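PDB 4DMO: N-hydroxyarylamine O-acetyltransferase, which is an active arylamine N-acetyltransferase with a non-canonical Cys-His-Glu catalytic triad, and probably also O-acetylates N-hydroxyarylamines. Local coordinates for residues L123-F128 / G185-Y189; L218-L222 / L257-I263. All coordinates share one frame. Residue numbers count along the deposited sequence, not the author numbering.

The chain begins with the helices of the N-terminal bundle, the last of which, helix 71-84, leads into the strongly curved antiparallel sheet of the arylamine N-acetyltransferase fold. Contact 1 closes the first loop: 123-128 meets 185-189 after 56 residues without helix, joining the end of one strand and its following loop to another strand of the same sheet, beside His110, probably the histidine of the Cys-His-Glu triad. The chain then runs through helix 195-207 into a second antiparallel sheet. There contact 2 closes a shorter loop, laying the C-terminal helix 250-261 on strand 218-223. The two loops follow one another without nesting or crossing; the centres of contacts 1 and 2 lie about 22 Å apart.

Contact 1. Residues L123-F128 / G185-Y189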
# COMPACT_ATOMS: atom_id res chain seq x y z
N LEU A 123 11.59 2.60 6.28
CA LEU A 123 10.55 1.78 5.66
C LEU A 123 9.63 2.70 4.88
O LEU A 123 9.05 3.64 5.44
CB LEU A 123 9.75 1.07 6.73
CG LEU A 123 8.57 0.18 6.37
CD1 LEU A 123 9.03 -1.13 5.73
CD2 LEU A 123 7.79 -0.07 7.63
N ILE A 124 9.50 2.43 3.58
CA ILE A 124 8.53 3.14 2.75
C ILE A 124 7.25 2.29 2.55
O ILE A 124 7.26 1.28 1.83
CB ILE A 124 9.16 3.49 1.39
CG1 ILE A 124 10.52 4.18 1.61
CG2 ILE A 124 8.20 4.32 0.54
CD1 ILE A 124 10.47 5.44 2.54
N GLU A 125 6.17 2.71 3.19
CA GLU A 125 4.94 1.92 3.21
C GLU A 125 3.77 2.68 2.63
O GLU A 125 3.22 3.60 3.27
CB GLU A 125 4.61 1.44 4.63
CG GLU A 125 3.38 0.58 4.74
CD GLU A 125 3.46 -0.65 3.84
OE1 GLU A 125 4.27 -1.56 4.14
OE2 GLU A 125 2.68 -0.70 2.85
N VAL A 126 3.36 2.26 1.43
CA VAL A 126 2.24 2.88 0.74
C VAL A 126 1.12 1.88 0.37
O VAL A 126 0.14 2.26 -0.29
CB VAL A 126 2.73 3.61 -0.53
CG1 VAL A 126 3.73 4.67 -0.12
CG2 VAL A 126 3.35 2.63 -1.50
N GLY A 127 1.23 0.64 0.86
CA GLY A 127 0.34 -0.42 0.43
C GLY A 127 -0.43 -1.20 1.47
O GLY A 127 -1.12 -2.16 1.13
N PHE A 128 -0.33 -0.77 2.71
CA PHE A 128 -0.90 -1.52 3.83
C PHE A 128 -2.33 -1.09 4.07
O PHE A 128 -2.67 -0.59 5.14
CB PHE A 128 -0.09 -1.25 5.12
CG PHE A 128 -0.38 -2.19 6.26
CD1 PHE A 128 -0.30 -1.75 7.57
CD2 PHE A 128 -0.71 -3.52 6.04
CE1 PHE A 128 -0.55 -2.61 8.65
CE2 PHE A 128 -0.96 -4.37 7.10
CZ PHE A 128 -0.87 -3.91 8.41
N GLY A 185 1.48 -4.56 13.26
CA GLY A 185 0.89 -4.40 11.93
C GLY A 185 1.36 -5.54 11.07
O GLY A 185 0.61 -6.45 10.70
N TYR A 186 2.65 -5.53 10.79
CA TYR A 186 3.25 -6.71 10.23
C TYR A 186 4.70 -6.89 10.68
O TYR A 186 5.37 -5.95 11.15
CB TYR A 186 3.16 -6.70 8.71
CG TYR A 186 3.85 -5.52 8.06
CD1 TYR A 186 3.12 -4.41 7.63
CD2 TYR A 186 5.22 -5.53 7.86
CE1 TYR A 186 3.75 -3.34 7.04
CE2 TYR A 186 5.85 -4.47 7.26
CZ TYR A 186 5.12 -3.38 6.85
OH TYR A 186 5.76 -2.32 6.26
N ALA A 187 5.13 -8.14 10.56
CA ALA A 187 6.49 -8.53 10.76
C ALA A 187 7.13 -8.70 9.39
O ALA A 187 6.47 -9.15 8.44
CB ALA A 187 6.55 -9.86 11.54
N PHE A 188 8.40 -8.34 9.28
CA PHE A 188 9.14 -8.53 8.03
C PHE A 188 10.60 -8.86 8.30
O PHE A 188 11.09 -8.62 9.39
CB PHE A 188 9.07 -7.29 7.14
CG PHE A 188 9.71 -6.06 7.74
CD1 PHE A 188 9.03 -5.29 8.67
CD2 PHE A 188 10.98 -5.66 7.36
CE1 PHE A 188 9.61 -4.14 9.21
CE2 PHE A 188 11.57 -4.53 7.91
CZ PHE A 188 10.87 -3.77 8.82
N TYR A 189 11.26 -9.43 7.30
CA TYR A 189 12.70 -9.66 7.31
C TYR A 189 13.40 -8.50 6.57
O TYR A 189 12.93 -8.06 5.52
CB TYR A 189 13.01 -10.99 6.62
CG TYR A 189 12.46 -12.20 7.31
CD1 TYR A 189 13.11 -12.74 8.43
CD2 TYR A 189 11.29 -12.84 6.85
CE1 TYR A 189 12.61 -13.88 9.09
CE2 TYR A 189 10.77 -14.00 7.51
CZ TYR A 189 11.46 -14.50 8.64
OH TYR A 189 11.01 -15.61 9.32
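In the arylamine N-acetyltransferase fold, the end of strand 120-124 and the loop that follows it meet strand 183-188 through side chains; strands 88-98 and 103-117 separate the two in the curved antiparallel sheet, and the CA atoms of Leu123 and Phe188 are 10.7 Å apart. Leu123, flexible and apolar, fills the gap: its CD1 lies 4.5 Å from Phe188 CZ and its CD2 4.3 Å from Tyr186 CZ. Glu125, hydrogen-bonded to His110, fits the glutamate of the Cys-His-Glu catalytic triad. Tyr186 OH gives Glu125 OE1 a weak hydrogen bond (2.7 Å), while Gly127 N bonds Glu125 OE2 at 2.8 Å, so both carboxylate oxygens are held. After this turn Phe128 offers a ring face to the edge of Tyr186 in a T-shaped stack, centroids 5.3 Å apart and planes at 87°. Gly185 and Tyr186 form a classic beta bulge opposite Leu165, and glycine suits its place because a CB there would crowd the Phe128 ring, whose CZ lies 3.7 Å from Gly185 O.

Contact 2. Residues L218-L222 / L257-I263; sequences LIVKL and LHSKFGI
Build 218-222 as an extended strand and 257-261 as helix near the C-terminal end of helix 250-261, lying over it, axes 10.1 Å apart at closest and N-to-C directions 29° from parallel. The register is set by Lys221 and Phe261, whose CA atoms are 7.1 Å apart. Strand alternation turns Ile219 and Lys221 toward the helix, Val220 and Leu222 away. The main bump is Phe261 (chi1 m, chi2 105°), a flat ring that lays one face against Ile219 and its edge against Lys221. Ile219 CG2 sits 3.5 Å from the Phe261 ring centroid and 8° off the normal, a CH-pi contact, while Lys221 CB is 3.7 Å from Phe261 CD2. Such packing of a C-terminal helix on the antiparallel sheet belongs to the third domain of the arylamine N-acetyltransferase fold, where Leu230 of the adjacent strand also touches Leu257 and Phe261. Branched Ile219 (chi1 m, chi2 96°, between wells) fills the hollow among three residues: besides the ring, its CD1 reaches Leu257 CD2 at 3.7 Å and its CG2 reaches Ile263 CD1 at 4.1 Å. Ile263 can come back to the strand because Gly262 leaves the helix with phi 74°, a value glycine adopts easily; Ile263 N then bonds Leu257 O at 3.0 Å. Lys221 (t, t, p, p) passes the helix end, CE 3.5 Å from Lys260 O, and bends its NZ to Leu222 O at 2.9 Å and to Gln36 O.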
# COMPACT_ATOMS: atom_id res chain seq x y z
N LEU A 218 -12.93 -5.49 -2.33
CA LEU A 218 -12.45 -4.66 -1.24
C LEU A 218 -11.69 -3.47 -1.86
O LEU A 218 -10.72 -3.66 -2.59
CB LEU A 218 -11.52 -5.51 -0.39
CG LEU A 218 -11.21 -5.11 1.03
CD1 LEU A 218 -10.46 -6.27 1.70
CD2 LEU A 218 -10.36 -3.87 1.06
N ILE A 219 -12.17 -2.26 -1.61
CA ILE A 219 -11.52 -1.05 -2.12
C ILE A 219 -11.46 -0.00 -1.01
O ILE A 219 -12.50 0.38 -0.50
CB ILE A 219 -12.27 -0.40 -3.28
CG1 ILE A 219 -12.46 -1.37 -4.47
CG2 ILE A 219 -11.51 0.83 -3.75
CD1 ILE A 219 -13.79 -2.06 -4.46
N VAL A 220 -10.27 0.48 -0.67
CA VAL A 220 -10.16 1.58 0.29
C VAL A 220 -9.20 2.66 -0.24
O VAL A 220 -8.23 2.37 -0.94
CB VAL A 220 -9.70 1.07 1.68
CG1 VAL A 220 -8.43 0.34 1.56
CG2 VAL A 220 -9.48 2.21 2.66
N LYS A 221 -9.50 3.91 0.09
CA LYS A 221 -8.65 5.02 -0.26
C LYS A 221 -8.78 6.15 0.75
O LYS A 221 -9.88 6.48 1.16
CB LYS A 221 -9.01 5.57 -1.61
CG LYS A 221 -7.96 6.49 -2.14
CD LYS A 221 -8.27 6.99 -3.56
CE LYS A 221 -9.45 7.93 -3.61
NZ LYS A 221 -9.16 9.13 -2.83
N LEU A 222 -7.66 6.74 1.12
CA LEU A 222 -7.71 7.95 1.93
C LEU A 222 -8.30 9.07 1.12
O LEU A 222 -8.25 9.09 -0.12
CB LEU A 222 -6.32 8.34 2.44
CG LEU A 222 -5.74 7.20 3.29
CD1 LEU A 222 -4.50 7.66 3.94
CD2 LEU A 222 -6.72 6.66 4.33
N LEU A 257 -17.21 3.10 -8.03
CA LEU A 257 -15.83 2.74 -8.27
C LEU A 257 -15.16 3.88 -8.96
O LEU A 257 -14.05 4.26 -8.63
CB LEU A 257 -15.72 1.47 -9.11
CG LEU A 257 -15.87 0.14 -8.37
CD1 LEU A 257 -15.81 -0.99 -9.39
CD2 LEU A 257 -14.81 -0.06 -7.34
N HIS A 258 -15.88 4.48 -9.90
CA HIS A 258 -15.30 5.56 -10.68
C HIS A 258 -15.30 6.88 -9.94
O HIS A 258 -14.28 7.56 -9.85
CB HIS A 258 -16.04 5.74 -12.01
CG HIS A 258 -15.55 6.91 -12.78
ND1 HIS A 258 -16.26 8.08 -12.89
CD2 HIS A 258 -14.38 7.12 -13.43
CE1 HIS A 258 -15.57 8.96 -13.59
NE2 HIS A 258 -14.42 8.39 -13.94
N SER A 259 -16.45 7.24 -9.41
CA SER A 259 -16.62 8.54 -8.73
C SER A 259 -15.81 8.67 -7.43
O SER A 259 -15.29 9.75 -7.11
CB SER A 259 -18.10 8.76 -8.44
OG SER A 259 -18.76 9.02 -9.64
N LYS A 260 -15.73 7.61 -6.64
CA LYS A 260 -14.96 7.68 -5.40
C LYS A 260 -13.53 7.24 -5.57
O LYS A 260 -12.67 7.70 -4.86
CB LYS A 260 -15.64 6.87 -4.28
CG LYS A 260 -17.08 7.32 -3.98
CD LYS A 260 -17.18 8.30 -2.78
CE LYS A 260 -18.50 9.10 -2.81
NZ LYS A 260 -18.64 10.02 -4.02
N PHE A 261 -13.23 6.36 -6.49
CA PHE A 261 -11.90 5.78 -6.49
C PHE A 261 -11.13 5.90 -7.80
O PHE A 261 -9.95 5.54 -7.85
CB PHE A 261 -11.94 4.32 -6.05
CG PHE A 261 -12.59 4.10 -4.73
CD1 PHE A 261 -13.87 3.58 -4.64
CD2 PHE A 261 -11.92 4.41 -3.56
CE1 PHE A 261 -14.46 3.35 -3.41
CE2 PHE A 261 -12.52 4.20 -2.32
CZ PHE A 261 -13.80 3.66 -2.25
N GLY A 262 -11.77 6.38 -8.87
CA GLY A 262 -11.10 6.57 -10.14
C GLY A 262 -10.87 5.24 -10.80
O GLY A 262 -9.99 5.09 -11.65
N ILE A 263 -11.67 4.25 -10.40
CA ILE A 263 -11.53 2.91 -10.96
C ILE A 263 -12.58 2.65 -12.05
O ILE A 263 -13.77 2.86 -11.84
CB ILE A 263 -11.67 1.83 -9.88
CG1 ILE A 263 -10.47 1.86 -8.94
CG2 ILE A 263 -11.70 0.45 -10.54
CD1 ILE A 263 -10.61 0.94 -7.76